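PDB 3NWR: A rubisco-like protein from Burkholderia fungorum, which is of unknown precise reaction but has the two-domain fold of the rubisco large chain, with a TIM-barrel catalytic domain, and is probably a lyase. Local coordinates for residues A[156-160]-A[161-165]; A[180-183]-A[184-188]; A[325-328]-A[329-333]; A[369-373]-A[374-378]; A[407-411]-A[412-416]. One frame throughout, in Å; residues are numbered along the deposited sequence.

Interaction 1 (A[156-160]-A[161-165]). With SO4 (sulfate ion), chain C.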
loop_
_atom_site.group_PDB
_atom_site.type_symbol
_atom_site.label_atom_id
_atom_site.label_comp_id
_atom_site.label_asym_id
_atom_site.label_seq_id
_atom_site.Cartn_x
_atom_site.Cartn_y
_atom_site.Cartn_z
ATOM N N THR A 156 24.325 7.367 17.428
ATOM C CA THR A 156 24.393 8.825 17.418
ATOM C C THR A 156 25.174 9.362 18.623
ATOM O O THR A 156 25.440 10.566 18.717
ATOM C CB THR A 156 22.976 9.458 17.434
ATOM O OG1 THR A 156 22.265 8.988 18.577
ATOM C CG2 THR A 156 22.197 9.081 16.185
ATOM N N ASP A 157 25.540 8.456 19.526
ATOM C CA ASP A 157 26.160 8.803 20.808
ATOM C C ASP A 157 25.328 9.828 21.579
ATOM O O ASP A 157 25.864 10.800 22.120
ATOM C CB ASP A 157 27.592 9.305 20.608
ATOM C CG ASP A 157 28.394 9.313 21.901
ATOM O OD1 ASP A 157 28.125 8.461 22.775
ATOM O OD2 ASP A 157 29.296 10.166 22.035
ATOM N N VAL A 158 24.015 9.611 21.612
ATOM C CA VAL A 158 23.097 10.496 22.339
ATOM C C VAL A 158 22.390 9.749 23.463
ATOM O O VAL A 158 21.640 8.812 23.219
ATOM C CB VAL A 158 22.053 11.120 21.400
ATOM C CG1 VAL A 158 21.132 12.035 22.195
ATOM C CG2 VAL A 158 22.739 11.889 20.267
ATOM N N LYS A 159 22.603 10.176 24.707
ATOM C CA LYS A 159 22.232 9.328 25.844
ATOM C C LYS A 159 20.998 9.704 26.660
ATOM O O LYS A 159 20.182 8.832 26.988
ATOM C CB LYS A 159 23.438 9.125 26.765
ATOM C CG LYS A 159 24.570 8.372 26.083
ATOM C CD LYS A 159 24.041 7.122 25.388
ATOM C CE LYS A 159 25.124 6.407 24.586
ATOM N NZ LYS A 159 24.597 5.150 23.980
ATOM N N ASP A 160 20.863 10.985 26.983
ATOM C CA ASP A 160 19.862 11.435 27.958
ATOM C C ASP A 160 19.116 12.664 27.466
ATOM O O ASP A 160 18.914 13.629 28.215
ATOM C CB ASP A 160 20.529 11.761 29.296
ATOM C CG ASP A 160 21.048 10.524 30.008
ATOM O OD1 ASP A 160 20.251 9.591 30.239
ATOM O OD2 ASP A 160 22.253 10.487 30.336
ATOM N N ARG A 161 18.730 12.620 26.197
ATOM C CA ARG A 161 17.967 13.679 25.541
ATOM C C ARG A 161 17.483 13.087 24.223
ATOM O O ARG A 161 17.980 12.045 23.807
ATOM C CB ARG A 161 18.837 14.896 25.246
ATOM C CG ARG A 161 20.056 14.614 24.367
ATOM C CD ARG A 161 20.727 15.914 23.964
ATOM N NE ARG A 161 21.913 15.705 23.135
ATOM C CZ ARG A 161 21.882 15.556 21.814
ATOM N NH1 ARG A 161 20.719 15.569 21.161
ATOM N NH2 ARG A 161 23.017 15.395 21.147
ATOM N N PRO A 162 16.523 13.739 23.559
ATOM C CA PRO A 162 16.142 13.210 22.244
ATOM C C PRO A 162 17.236 13.451 21.219
ATOM O O PRO A 162 18.116 14.293 21.397
ATOM C CB PRO A 162 14.919 14.049 21.874
ATOM C CG PRO A 162 14.357 14.483 23.186
ATOM C CD PRO A 162 15.577 14.767 24.023
ATOM N N MET A 163 17.169 12.702 20.126
ATOM C CA MET A 163 18.046 12.945 18.992
ATOM C C MET A 163 17.371 13.980 18.104
ATOM O O MET A 163 16.160 13.892 17.848
ATOM C CB MET A 163 18.304 11.631 18.244
ATOM C CG MET A 163 19.157 10.661 19.068
ATOM S SD MET A 163 18.683 8.924 19.011
ATOM C CE MET A 163 17.214 8.928 20.045
ATOM N N ILE A 164 18.142 14.963 17.647
ATOM C CA ILE A 164 17.607 16.082 16.885
ATOM C C ILE A 164 17.984 15.899 15.428
ATOM O O ILE A 164 19.159 15.710 15.107
ATOM C CB ILE A 164 18.175 17.429 17.376
ATOM C CG1 ILE A 164 18.047 17.560 18.907
ATOM C CG2 ILE A 164 17.513 18.583 16.639
ATOM C CD1 ILE A 164 16.639 17.377 19.454
ATOM N N GLY A 165 16.991 15.942 14.548
ATOM C CA GLY A 165 17.232 15.703 13.140
ATOM C C GLY A 165 16.731 16.815 12.244
ATOM O O GLY A 165 15.948 17.676 12.658
HETATM S S SO4 C . 26.321 16.857 21.776
HETATM O O1 SO4 C . 26.316 17.898 22.797
HETATM O O2 SO4 C . 25.742 15.639 22.336
HETATM O O3 SO4 C . 27.695 16.605 21.348
HETATM O O4 SO4 C . 25.521 17.305 20.642
#
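The guanidinium of Arg161 is covered on one face by a single methyl: Val158 CG1 stands 3.6 Å above the plane, over its centre. A sulfate, probably from the crystallisation liquor, places its O2 at the guanidinium edge, in plane, and Arg161 NH2 gives this O2 a nearly straight bond (3.0 Å, 168°). Arg399 and Arg228 hold the same anion. The Arg161 side chain leaves between backbone N and carbonyl carbon (chi1 58°) and then runs extended, which folds it back across Val158 at about a right angle. NH1 has its stronger partner in Asp192, as a salt bridge, and gives only a weak bond to Pro162 O. Arg161 N is buried without a partner. Further along, Met163 CG rests against both Val158 CB (3.7 Å) and Thr156 OG1 (3.6 Å), a hydroxyl bonded to Thr152 O. Asp157, with positive phi, is the C-prime residue of the Schellman motif that ends helix 148-156, and it turns the chain so that Val158 faces the start of the strand. Arg153 of that helix bonds to Val158 O and Arg161 O. Strand 163-165 then pairs in parallel with strand 377-379, while Pro162 packs against Trp402 and Gln406 of helix 391-407.

Interaction 2 (A[180-183]-A[184-188])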
loop_
_atom_site.group_PDB
_atom_site.type_symbol
_atom_site.label_atom_id
_atom_site.label_comp_id
_atom_site.label_asym_id
_atom_site.label_seq_id
_atom_site.Cartn_x
_atom_site.Cartn_y
_atom_site.Cartn_z
ATOM N N ALA A 180 26.474 17.120 -0.323
ATOM C CA ALA A 180 27.557 16.913 0.628
ATOM C C ALA A 180 27.957 18.204 1.347
ATOM O O ALA A 180 28.165 18.202 2.551
ATOM C CB ALA A 180 28.764 16.296 -0.077
ATOM N N ALA A 181 28.050 19.303 0.605
ATOM C CA ALA A 181 28.399 20.596 1.197
ATOM C C ALA A 181 27.335 21.017 2.202
ATOM O O ALA A 181 27.643 21.531 3.280
ATOM C CB ALA A 181 28.543 21.659 0.107
ATOM N N LEU A 182 26.075 20.795 1.842
ATOM C CA LEU A 182 24.979 21.152 2.730
ATOM C C LEU A 182 25.010 20.286 3.980
ATOM O O LEU A 182 24.871 20.781 5.096
ATOM C CB LEU A 182 23.641 20.995 2.013
ATOM C CG LEU A 182 22.394 21.129 2.884
ATOM C CD1 LEU A 182 22.376 22.447 3.650
ATOM C CD2 LEU A 182 21.164 20.978 2.009
ATOM N N VAL A 183 25.195 18.985 3.795
ATOM C CA VAL A 183 25.282 18.080 4.934
ATOM C C VAL A 183 26.395 18.495 5.902
ATOM O O VAL A 183 26.220 18.441 7.113
ATOM C CB VAL A 183 25.446 16.625 4.473
ATOM C CG1 VAL A 183 25.913 15.741 5.614
ATOM C CG2 VAL A 183 24.136 16.122 3.910
ATOM N N ARG A 184 27.532 18.927 5.365
ATOM C CA ARG A 184 28.615 19.442 6.205
ATOM C C ARG A 184 28.136 20.594 7.090
ATOM O O ARG A 184 28.396 20.609 8.297
ATOM C CB ARG A 184 29.804 19.874 5.343
ATOM C CG ARG A 184 30.971 20.469 6.127
ATOM C CD ARG A 184 31.404 19.568 7.270
ATOM N NE ARG A 184 32.845 19.654 7.513
ATOM C CZ ARG A 184 33.435 19.342 8.661
ATOM N NH1 ARG A 184 32.705 18.942 9.687
ATOM N NH2 ARG A 184 34.755 19.436 8.787
ATOM N N GLU A 185 27.417 21.540 6.494
ATOM C CA GLU A 185 26.891 22.682 7.243
ATOM C C GLU A 185 25.893 22.243 8.308
ATOM O O GLU A 185 25.895 22.769 9.414
ATOM C CB GLU A 185 26.232 23.693 6.306
ATOM C CG GLU A 185 27.172 24.313 5.282
ATOM C CD GLU A 185 26.430 25.045 4.173
ATOM O OE1 GLU A 185 25.182 25.089 4.214
ATOM O OE2 GLU A 185 27.097 25.576 3.258
ATOM N N LEU A 186 25.039 21.279 7.971
ATOM C CA LEU A 186 24.048 20.787 8.925
ATOM C C LEU A 186 24.727 20.091 10.111
ATOM O O LEU A 186 24.318 20.260 11.258
ATOM C CB LEU A 186 23.047 19.847 8.234
ATOM C CG LEU A 186 22.233 20.455 7.085
ATOM C CD1 LEU A 186 21.363 19.411 6.376
ATOM C CD2 LEU A 186 21.374 21.625 7.588
ATOM N N CYS A 187 25.770 19.313 9.836
ATOM C CA CYS A 187 26.558 18.702 10.897
ATOM C C CYS A 187 27.132 19.776 11.824
ATOM O O CYS A 187 27.019 19.683 13.044
ATOM C CB CYS A 187 27.705 17.871 10.317
ATOM S SG CYS A 187 27.211 16.320 9.518
ATOM N N GLU A 188 27.758 20.785 11.227
ATOM C CA GLU A 188 28.391 21.856 11.995
ATOM C C GLU A 188 27.374 22.625 12.837
ATOM O O GLU A 188 27.705 23.144 13.909
ATOM C CB GLU A 188 29.137 22.812 11.063
ATOM C CG GLU A 188 30.286 22.163 10.303
ATOM C CD GLU A 188 31.531 21.959 11.148
ATOM O OE1 GLU A 188 31.564 22.422 12.310
ATOM O OE2 GLU A 188 32.487 21.337 10.640
#
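Ala181 O lies over one face of the Glu185 carboxylate, 3.8 Å from Glu185 CD, and the methyl CD1 of Leu182 approaches Glu185 OE1 obliquely from that same side (3.9 Å). Both are van der Waals contacts. Glu185 CG is set beside the backbone N (chi1 -62°), which brings it to 3.5 Å from Ala181 O, and the extended chain then carries the carboxylate on past that oxygen. Leu182 CD1 also meets Leu186 CG, one turn on from Leu182, at 4.0 Å, the two leucines forming an i, i+4 apolar pair. Val183 CG1 and Cys187 SG make a looser one at 4.2 Å. The backbone is plain alpha-helix: Arg184, Glu185, Leu186 and Cys187 give their N-H to the carbonyls of Ala180, Ala181, Leu182 and Val183. The bond from Leu186 N, at 2.9 Å, lies nearly in line with the Leu182 carbonyl. The whole contact lies on helix 176-189, which follows strand 163-165 in the catalytic domain. Leu182 and Val183 pack on Ile168, Leu186 on Ile194 and Cys187 on Val230, whereas Arg184, Cys187 and Glu188 rest against Tyr222 of the next helix, 208-226.

Interaction 3 (A[325-328]-A[329-333])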
loop_
_atom_site.group_PDB
_atom_site.type_symbol
_atom_site.label_atom_id
_atom_site.label_comp_id
_atom_site.label_asym_id
_atom_site.label_seq_id
_atom_site.Cartn_x
_atom_site.Cartn_y
_atom_site.Cartn_z
ATOM N N PHE A 325 0.579 19.164 8.779
ATOM C CA PHE A 325 -0.211 18.128 8.117
ATOM C C PHE A 325 -1.650 18.100 8.654
ATOM O O PHE A 325 -2.007 18.854 9.571
ATOM C CB PHE A 325 0.431 16.748 8.346
ATOM C CG PHE A 325 1.714 16.503 7.576
ATOM C CD1 PHE A 325 1.782 16.698 6.210
ATOM C CD2 PHE A 325 2.835 16.022 8.233
ATOM C CE1 PHE A 325 2.958 16.440 5.501
ATOM C CE2 PHE A 325 4.012 15.762 7.536
ATOM C CZ PHE A 325 4.068 15.974 6.166
ATOM N N ALA A 326 -2.468 17.203 8.112
ATOM C CA ALA A 326 -3.878 17.096 8.494
ATOM C C ALA A 326 -4.120 16.377 9.822
ATOM O O ALA A 326 -5.179 16.527 10.427
ATOM C CB ALA A 326 -4.666 16.406 7.387
ATOM N N GLN A 327 -3.155 15.584 10.272
ATOM C CA GLN A 327 -3.369 14.745 11.450
ATOM C C GLN A 327 -3.590 15.535 12.740
ATOM O O GLN A 327 -2.944 16.555 12.969
ATOM C CB GLN A 327 -2.202 13.777 11.648
ATOM C CG GLN A 327 -2.205 12.604 10.675
ATOM C CD GLN A 327 -1.774 12.998 9.279
ATOM O OE1 GLN A 327 -0.965 13.901 9.095
ATOM N NE2 GLN A 327 -2.320 12.315 8.278
ATOM N N SER A 328 -4.493 15.035 13.581
ATOM C CA SER A 328 -4.775 15.657 14.878
ATOM C C SER A 328 -3.680 15.363 15.889
ATOM O O SER A 328 -2.953 14.368 15.771
ATOM C CB SER A 328 -6.101 15.142 15.441
ATOM O OG SER A 328 -5.998 13.767 15.776
ATOM N N ASP A 329 -3.572 16.220 16.903
ATOM C CA ASP A 329 -2.621 15.972 17.974
ATOM C C ASP A 329 -2.925 14.638 18.649
ATOM O O ASP A 329 -2.006 13.899 19.009
ATOM C CB ASP A 329 -2.671 17.091 19.024
ATOM C CG ASP A 329 -1.958 18.365 18.582
ATOM O OD1 ASP A 329 -1.336 18.392 17.503
ATOM O OD2 ASP A 329 -2.011 19.356 19.342
ATOM N N ALA A 330 -4.207 14.329 18.840
ATOM C CA ALA A 330 -4.581 13.066 19.474
ATOM C C ALA A 330 -4.010 11.865 18.721
ATOM O O ALA A 330 -3.488 10.941 19.340
ATOM C CB ALA A 330 -6.112 12.940 19.618
ATOM N N GLU A 331 -4.125 11.880 17.394
ATOM C CA GLU A 331 -3.560 10.800 16.587
ATOM C C GLU A 331 -2.044 10.728 16.728
ATOM O O GLU A 331 -1.474 9.644 16.830
ATOM C CB GLU A 331 -3.945 10.920 15.101
ATOM C CG GLU A 331 -3.248 9.836 14.260
ATOM C CD GLU A 331 -3.751 9.705 12.827
ATOM O OE1 GLU A 331 -4.776 10.320 12.483
ATOM O OE2 GLU A 331 -3.110 8.966 12.046
ATOM N N VAL A 332 -1.382 11.873 16.714
ATOM C CA VAL A 332 0.072 11.877 16.868
ATOM C C VAL A 332 0.489 11.298 18.228
ATOM O O VAL A 332 1.389 10.474 18.308
ATOM C CB VAL A 332 0.655 13.292 16.732
ATOM C CG1 VAL A 332 2.150 13.267 17.052
ATOM C CG2 VAL A 332 0.375 13.860 15.334
ATOM N N ILE A 333 -0.183 11.724 19.296
ATOM C CA ILE A 333 0.124 11.235 20.630
ATOM C C ILE A 333 -0.058 9.721 20.729
ATOM O O ILE A 333 0.832 9.013 21.194
ATOM C CB ILE A 333 -0.744 11.935 21.689
ATOM C CG1 ILE A 333 -0.377 13.418 21.751
ATOM C CG2 ILE A 333 -0.544 11.287 23.053
ATOM C CD1 ILE A 333 -1.347 14.250 22.562
HETATM O O HOH W 1 -3.402 9.533 9.260
HETATM O O HOH W 2 -1.828 18.248 14.920
HETATM O O HOH W 3 -5.837 12.562 12.781
#
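Ser328 is the N-cap of helix 329-340, and its side chain and carbonyl both accept from the first turn. Ser328 OG takes the N-H of Glu331 (3.1 Å, 162°), while Ser328 O takes that of Val332. The hydroxyl stands between backbone N and carbonyl carbon (chi1 67°), which brings it to the N-H of Glu331. A capping box would have the Glu331 carboxylate accept directly from Ser328 N. Here a water stands between them, accepting from Ser328 N at 2.9 Å and donating to Glu331 OE1. Glu331 is extended, reaching back along the loop until its carboxylate meets Gln327 CG. The Gln327 amide and this carboxylate are turned 84° apart, and a second water joins them, accepting from Gln327 NE2 (3.1 Å) and donating to Glu331 OE2 (2.9 Å). Further out, Gln327 is fixed at both ends of its amide: OE1 accepts from His319 ND1, and NE2 bonds to Asp120 of the second subunit, so the cap lies beside the dimer interface. Asp329 OD1 accepts from Ala322 N, tying the helix start to the same loop. That loop follows strand 315-319 of the TIM barrel and, by its place, probably corresponds to loop 6 of rubisco. Within the first turn, Val332 CG2 lies 3.4 Å from Ser328 O, beside the bond which that oxygen receives from Val332 N.

Interaction 4 (A[369-373]-A[374-378])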
loop_
_atom_site.group_PDB
_atom_site.type_symbol
_atom_site.label_atom_id
_atom_site.label_comp_id
_atom_site.label_asym_id
_atom_site.label_seq_id
_atom_site.Cartn_x
_atom_site.Cartn_y
_atom_site.Cartn_z
ATOM N N ASP A 369 5.648 15.672 26.821
ATOM C CA ASP A 369 4.493 15.225 27.589
ATOM C C ASP A 369 3.743 14.079 26.898
ATOM O O ASP A 369 3.169 13.224 27.564
ATOM C CB ASP A 369 3.575 16.410 27.900
ATOM C CG ASP A 369 4.197 17.380 28.894
ATOM O OD1 ASP A 369 5.163 16.994 29.591
ATOM O OD2 ASP A 369 3.723 18.531 28.988
ATOM N N ALA A 370 3.776 14.044 25.571
ATOM C CA ALA A 370 3.194 12.923 24.825
ATOM C C ALA A 370 3.962 11.617 25.043
ATOM O O ALA A 370 3.363 10.575 25.310
ATOM C CB ALA A 370 3.115 13.244 23.330
ATOM N N VAL A 371 5.284 11.674 24.925
ATOM C CA VAL A 371 6.119 10.475 24.988
ATOM C C VAL A 371 6.370 10.005 26.425
ATOM O O VAL A 371 6.465 8.805 26.684
ATOM C CB VAL A 371 7.464 10.700 24.260
ATOM C CG1 VAL A 371 8.405 9.503 24.441
ATOM C CG2 VAL A 371 7.223 10.981 22.768
ATOM N N ARG A 372 6.463 10.951 27.354
ATOM C CA ARG A 372 6.793 10.650 28.750
ATOM C C ARG A 372 8.208 10.085 28.897
ATOM O O ARG A 372 8.512 9.385 29.866
ATOM C CB ARG A 372 5.770 9.699 29.386
ATOM C CG ARG A 372 4.332 10.206 29.356
ATOM C CD ARG A 372 4.126 11.425 30.259
ATOM N NE ARG A 372 2.781 11.974 30.085
ATOM C CZ ARG A 372 1.685 11.445 30.623
ATOM N NH1 ARG A 372 1.775 10.362 31.386
ATOM N NH2 ARG A 372 0.497 11.997 30.402
ATOM N N SER A 373 9.064 10.401 27.928
ATOM C CA SER A 373 10.492 10.096 27.993
ATOM C C SER A 373 11.194 10.906 26.918
ATOM O O SER A 373 10.552 11.668 26.199
ATOM C CB SER A 373 10.759 8.608 27.763
ATOM O OG SER A 373 10.838 8.325 26.372
ATOM N N THR A 374 12.506 10.737 26.795
ATOM C CA THR A 374 13.251 11.431 25.741
ATOM C C THR A 374 13.565 10.519 24.565
ATOM O O THR A 374 14.328 10.905 23.679
ATOM C CB THR A 374 14.584 12.027 26.248
ATOM O OG1 THR A 374 15.435 10.974 26.727
ATOM C CG2 THR A 374 14.334 13.049 27.357
ATOM N N ASP A 375 12.984 9.317 24.569
ATOM C CA ASP A 375 13.268 8.311 23.532
ATOM C C ASP A 375 12.499 8.615 22.243
ATOM O O ASP A 375 11.463 8.004 21.924
ATOM C CB ASP A 375 12.953 6.911 24.060
ATOM C CG ASP A 375 13.947 6.455 25.140
ATOM O OD1 ASP A 375 15.042 7.028 25.247
ATOM O OD2 ASP A 375 13.640 5.502 25.880
ATOM N N LEU A 376 13.018 9.588 21.510
ATOM C CA LEU A 376 12.356 10.054 20.309
ATOM C C LEU A 376 13.345 10.756 19.392
ATOM O O LEU A 376 14.396 11.248 19.833
ATOM C CB LEU A 376 11.182 10.973 20.679
ATOM C CG LEU A 376 11.577 12.264 21.402
ATOM C CD1 LEU A 376 11.602 13.449 20.443
ATOM C CD2 LEU A 376 10.652 12.536 22.590
ATOM N N LEU A 377 13.007 10.770 18.108
ATOM C CA LEU A 377 13.723 11.539 17.101
ATOM C C LEU A 377 12.886 12.761 16.752
ATOM O O LEU A 377 11.737 12.634 16.323
ATOM C CB LEU A 377 13.969 10.668 15.859
ATOM C CG LEU A 377 14.595 11.334 14.629
ATOM C CD1 LEU A 377 15.951 11.930 14.954
ATOM C CD2 LEU A 377 14.716 10.316 13.491
ATOM N N PHE A 378 13.461 13.940 16.976
ATOM C CA PHE A 378 12.762 15.213 16.809
ATOM C C PHE A 378 13.253 15.912 15.550
ATOM O O PHE A 378 14.361 16.474 15.529
ATOM C CB PHE A 378 13.038 16.076 18.048
ATOM C CG PHE A 378 12.148 17.293 18.180
ATOM C CD1 PHE A 378 10.823 17.160 18.551
ATOM C CD2 PHE A 378 12.657 18.569 17.962
ATOM C CE1 PHE A 378 10.007 18.283 18.693
ATOM C CE2 PHE A 378 11.851 19.701 18.114
ATOM C CZ PHE A 378 10.520 19.548 18.467
#
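Ser373 OG accepts the N-H of Asp375, two residues on (3.0 Å, 164°), closing an ST turn where the chain leaves helix 364-371. With its OG between backbone N and carbonyl carbon (chi1 85°), the serine curls forward over the turn, and Asp375 CB comes within 3.4 Å of the hydroxyl oxygen. A second, tighter bend follows at once. Asp375 is the centre of an inverse gamma turn, in which Leu376 N makes a weak bond back to Thr374 O. These bends bring Leu376 back against the helix end, where its CD2 touches Val371 CG2 at 3.8 Å, the two side chains meeting at an oblique angle. The same methyl lies 3.7 Å from Ser373 O, a carbonyl buried here without a polar partner. Arg372, the first residue past the helix, takes positive phi. It folds back on the last turn: its NE-H goes to Asp369 O (2.8 Å), NE lying in the carbonyl plane while the oxygen is tilted out of the guanidinium plane. Asp375 OD1 is held by a salt bridge to Arg153. The contact belongs to the beta-alpha-beta unit of strand 352-355, helix 364-371 and strand 377-379. Val371 and Leu376 both pack on Phe355 of the first strand, Leu376 also reaches Trp402 of helix 391-407, and strand 377-379 runs in parallel between strands 352-355 and 163-165.

Interaction 5 (A[407-411]-A[412-416])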
loop_
_atom_site.group_PDB
_atom_site.type_symbol
_atom_site.label_atom_id
_atom_site.label_comp_id
_atom_site.label_asym_id
_atom_site.label_seq_id
_atom_site.Cartn_x
_atom_site.Cartn_y
_atom_site.Cartn_z
ATOM N N ALA A 407 14.331 19.449 32.766
ATOM C CA ALA A 407 14.578 20.002 34.100
ATOM C C ALA A 407 13.274 20.422 34.768
ATOM O O ALA A 407 13.252 20.719 35.960
ATOM C CB ALA A 407 15.542 21.180 34.026
ATOM N N GLY A 408 12.193 20.468 34.000
ATOM C CA GLY A 408 10.891 20.804 34.550
ATOM C C GLY A 408 10.572 22.285 34.569
ATOM O O GLY A 408 9.598 22.707 35.200
ATOM N N THR A 409 11.363 23.089 33.873
ATOM C CA THR A 409 11.141 24.532 33.910
ATOM C C THR A 409 10.434 25.012 32.634
ATOM O O THR A 409 10.780 24.597 31.526
ATOM C CB THR A 409 12.454 25.293 34.178
ATOM O OG1 THR A 409 12.192 26.697 34.301
ATOM C CG2 THR A 409 13.441 25.068 33.066
ATOM N N PRO A 410 9.416 25.874 32.777
ATOM C CA PRO A 410 8.709 26.321 31.567
ATOM C C PRO A 410 9.629 27.023 30.571
ATOM O O PRO A 410 10.542 27.746 30.970
ATOM C CB PRO A 410 7.674 27.320 32.119
ATOM C CG PRO A 410 7.458 26.888 33.539
ATOM C CD PRO A 410 8.824 26.432 34.006
ATOM N N LEU A 411 9.381 26.841 29.278
ATOM C CA LEU A 411 10.244 27.460 28.261
ATOM C C LEU A 411 10.428 28.978 28.416
ATOM O O LEU A 411 11.543 29.472 28.299
ATOM C CB LEU A 411 9.765 27.123 26.834
ATOM C CG LEU A 411 10.478 25.953 26.153
ATOM C CD1 LEU A 411 10.293 24.668 26.921
ATOM C CD2 LEU A 411 9.946 25.800 24.738
ATOM N N PRO A 412 9.334 29.732 28.644
ATOM C CA PRO A 412 9.516 31.191 28.744
ATOM C C PRO A 412 10.269 31.622 29.998
ATOM O O PRO A 412 10.758 32.746 30.032
ATOM C CB PRO A 412 8.081 31.731 28.785
ATOM C CG PRO A 412 7.251 30.629 28.148
ATOM C CD PRO A 412 7.911 29.357 28.609
ATOM N N VAL A 413 10.350 30.759 31.010
ATOM C CA VAL A 413 11.194 31.050 32.169
ATOM C C VAL A 413 12.663 30.783 31.812
ATOM O O VAL A 413 13.536 31.624 32.024
ATOM C CB VAL A 413 10.782 30.210 33.395
ATOM C CG1 VAL A 413 11.782 30.398 34.539
ATOM C CG2 VAL A 413 9.393 30.603 33.871
ATOM N N TYR A 414 12.927 29.610 31.246
ATOM C CA TYR A 414 14.292 29.244 30.863
ATOM C C TYR A 414 14.860 30.205 29.822
ATOM O O TYR A 414 16.061 30.478 29.800
ATOM C CB TYR A 414 14.293 27.817 30.323
ATOM C CG TYR A 414 15.625 27.109 30.345
ATOM C CD1 TYR A 414 16.313 26.922 31.536
ATOM C CD2 TYR A 414 16.158 26.556 29.181
ATOM C CE1 TYR A 414 17.524 26.240 31.563
ATOM C CE2 TYR A 414 17.367 25.866 29.202
ATOM C CZ TYR A 414 18.043 25.716 30.398
ATOM O OH TYR A 414 19.246 25.037 30.441
ATOM N N ALA A 415 13.994 30.713 28.951
ATOM C CA ALA A 415 14.399 31.644 27.901
ATOM C C ALA A 415 15.058 32.900 28.456
ATOM O O ALA A 415 15.852 33.546 27.780
ATOM C CB ALA A 415 13.194 32.028 27.036
ATOM N N GLU A 416 14.706 33.252 29.686
ATOM C CA GLU A 416 15.307 34.415 30.325
ATOM C C GLU A 416 16.798 34.191 30.556
ATOM O O GLU A 416 17.561 35.152 30.686
ATOM C CB GLU A 416 14.586 34.727 31.643
ATOM C CG GLU A 416 13.168 35.232 31.446
ATOM C CD GLU A 416 13.133 36.515 30.653
ATOM O OE1 GLU A 416 13.706 37.519 31.122
ATOM O OE2 GLU A 416 12.543 36.528 29.555
#
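Thr409 splits its two branches between two residues of the following short helix. Its methyl CG2 approaches the Tyr414 ring obliquely, touching CD1 at 3.7 Å, with the two side chains at about a right angle. Its hydroxyl OG1, anti to the backbone N (chi1 -176°), lies instead against Val413 CG1, also at 3.7 Å. Tyr414 likewise has its ring anti to the backbone N (chi1 -159°); CG and CD1 are the ring atoms near Thr409 CG2, and the phenol end leads away. Pro410 CB rests on Val413 CG2 and Pro412 CD, both at 4.1 Å, a loose apolar patch on the surface. Leu411 CB is close to Pro412 CD (3.4 Å), as the Leu-Pro peptide link imposes. Pro410 occupies the N-cap position with no side-chain acceptor to offer. Its carbonyl O serves the first turn, taking a straight bond from Tyr414 N (3.0 Å, 172°) and a weak one from Val413 N. Leu411 O continues the pattern, accepting from Ala415 N at 2.8 Å. Before the turn, Gly408, with positive phi, is the C-prime residue of the Schellman motif that ends helix 391-407. The link thus doubles back on that helix: Thr409 and Tyr414 pack on Ala404, and Leu411 on Val405. Tyr414 and Ala415 also meet Leu421 of the C-terminal helix 419-427.

All five contacts lie in the TIM-barrel catalytic domain and come in series along the chain. Interactions 1 and 4 are the closest pair, their centres about 11 Å apart. They meet through parallel strands 163-165 and 377-379, where Met163 O and Gly165 N pair with Phe378, joining the first strand of the barrel to the last. Interaction 4 also touches interaction 3, Ile333 packing on Ala370 between helices 329-340 and 364-371. Interaction 2, on the helix following strand 163-165, and interaction 5, beyond helix 391-407, stand apart, with centres about 30 Å from each other. Interactions 1, 3, 4 and 5 mark helix beginnings or ends, points where the chain changes direction.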